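Local coordinates for protein pyocin-S2 (Pseudomonas aeruginosa, PDB 4QKO) that breaks down the chromosomal DNA of sensitive bacteria through its C-terminal HNH endonuclease domain, held here by its immunity protein, at the interface of chains B and A. Numbering follows the deposited sequence. Chains: chain A, Pyocin-S2; chain B, Pyocin-S2 immunity protein.

The interface of chains B and A. Residues chain B 51-52, 56; chain A 85-88, 91.
B:Tyr56 of the immunity protein lies against A:Arg87 of the nuclease domain, in a part of the toxin–immunity interface where helix 52-55 of the inhibitor and the residues flanking it meet the stretch running into 3-10 helix 88-90. Followed outward, the tyrosine starts at CB, 4.0 Å from A:Arg87 NH1. CG and CD2 lie under the arginine's CG, while CD1 sits over the centre of one guanidinium face, 3.7 Å from A:Arg87 CZ. CE1 lies near A:Arg87 CG and NE. The methylene CG of A:Arg87 caps the middle of the ring in a CH-pi contact, 3.6 Å from the ring centroid. Because the arginine chain is extended from CG to NE, it passes across the ring and brings the guanidinium over its CD1 side, the two planes inclined by 38°. Arginine suits this role, its long aliphatic stem ending in a flat group that can cover a ring. On the other flank CE2 nears the backbone N of A:Arg87 and, like CZ, the A:Tyr85 carbonyl O at the ring edge. At the tip, the phenol OH donates to that A:Tyr85 O at 2.6 Å, in the carbonyl plane. Tyrosine offers both a broad face to an aliphatic chain and a donor to a main-chain oxygen.

B:Asp52 supplies an acceptor for the first N-H of 3-10 helix 88-90: its OD1 takes the backbone N-H of A:Glu88 at 2.9 Å on the syn side of the carboxylate. A:Glu88 reciprocates. With its chain bent at chi2 (-85°), OE2 turns back to accept from B:Ser51 N, 2.9 Å away, in a nearly straight bond (166° at H). Carboxylates suit both places as acceptors for backbone N-H groups, which probably eases their mutual proximity. Small enough to fit beside them, B:Ser51 accepts through OG from A:Gln91 NE2, an amide donor at the end of an extended chain, nearly in the amide plane though bent at the hydrogen. A water joins B:Ser51 OG, B:Asp52 OD1 and the carbonyl of A:Val86, lying 2.8 Å from A:Val86 O.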
# COMPACT_ATOMS: atom_id res chain seq x y z
N SER B 51 -8.39 1.95 6.93
CA SER B 51 -7.78 0.91 6.06
C SER B 51 -6.92 -0.08 6.87
O SER B 51 -6.55 -1.13 6.36
CB SER B 51 -6.98 1.52 4.92
OG SER B 51 -5.98 2.41 5.32
N ASP B 52 -6.58 0.23 8.14
CA ASP B 52 -5.76 -0.68 8.89
C ASP B 52 -6.53 -1.96 9.12
O ASP B 52 -5.91 -2.95 9.32
CB ASP B 52 -5.27 -0.20 10.25
CG ASP B 52 -4.31 0.96 10.18
OD1 ASP B 52 -3.87 1.34 9.09
OD2 ASP B 52 -3.95 1.52 11.30
N TYR B 56 -3.41 -3.83 8.31
CA TYR B 56 -2.65 -3.87 9.51
C TYR B 56 -3.59 -4.30 10.63
O TYR B 56 -3.83 -3.54 11.63
CB TYR B 56 -2.00 -2.50 9.82
CG TYR B 56 -1.10 -2.04 8.73
CD1 TYR B 56 0.21 -2.42 8.71
CD2 TYR B 56 -1.60 -1.23 7.72
CE1 TYR B 56 1.06 -1.98 7.67
CE2 TYR B 56 -0.80 -0.78 6.69
CZ TYR B 56 0.54 -1.21 6.67
OH TYR B 56 1.36 -0.84 5.65
N TYR A 85 -0.47 0.05 0.86
CA TYR A 85 -1.05 1.11 1.69
C TYR A 85 -0.28 1.28 3.02
O TYR A 85 0.22 0.30 3.59
CB TYR A 85 -2.56 0.81 2.00
CG TYR A 85 -3.45 0.88 0.77
CD1 TYR A 85 -3.59 -0.25 -0.08
CD2 TYR A 85 -4.08 2.00 0.42
CE1 TYR A 85 -4.40 -0.20 -1.21
CE2 TYR A 85 -4.91 2.07 -0.67
CZ TYR A 85 -5.05 0.96 -1.51
OH TYR A 85 -5.85 1.01 -2.64
N VAL A 86 -0.08 2.54 3.45
CA VAL A 86 0.51 2.79 4.76
C VAL A 86 -0.55 2.72 5.87
O VAL A 86 -1.77 2.68 5.66
CB VAL A 86 1.32 4.10 4.85
CG1 VAL A 86 2.39 4.09 3.77
CG2 VAL A 86 0.40 5.31 4.66
N ARG A 87 -0.04 2.66 7.05
CA ARG A 87 -0.87 2.73 8.26
C ARG A 87 -1.61 4.04 8.27
O ARG A 87 -1.11 5.06 7.78
CB ARG A 87 -0.03 2.60 9.51
CG ARG A 87 0.50 1.21 9.76
CD ARG A 87 1.58 1.25 10.83
NE ARG A 87 2.09 -0.10 11.09
CZ ARG A 87 1.47 -1.01 11.84
NH1 ARG A 87 0.35 -0.74 12.52
NH2 ARG A 87 2.00 -2.22 11.93
N GLU A 88 -2.81 4.03 8.83
CA GLU A 88 -3.61 5.22 8.95
C GLU A 88 -2.82 6.37 9.55
O GLU A 88 -2.94 7.50 9.07
CB GLU A 88 -4.86 4.90 9.79
CG GLU A 88 -5.95 4.18 8.96
CD GLU A 88 -6.86 5.14 8.18
OE1 GLU A 88 -6.96 6.34 8.58
OE2 GLU A 88 -7.49 4.73 7.18
N GLN A 91 -0.79 8.26 6.77
CA GLN A 91 -1.51 8.83 5.64
C GLN A 91 -1.49 10.39 5.80
O GLN A 91 -1.46 10.93 6.92
CB GLN A 91 -2.94 8.31 5.57
CG GLN A 91 -2.94 6.75 5.47
CD GLN A 91 -4.28 6.10 5.32
OE1 GLN A 91 -5.28 6.77 5.31
NE2 GLN A 91 -4.32 4.78 5.26
O HOH W 1 -3.96 1.19 6.40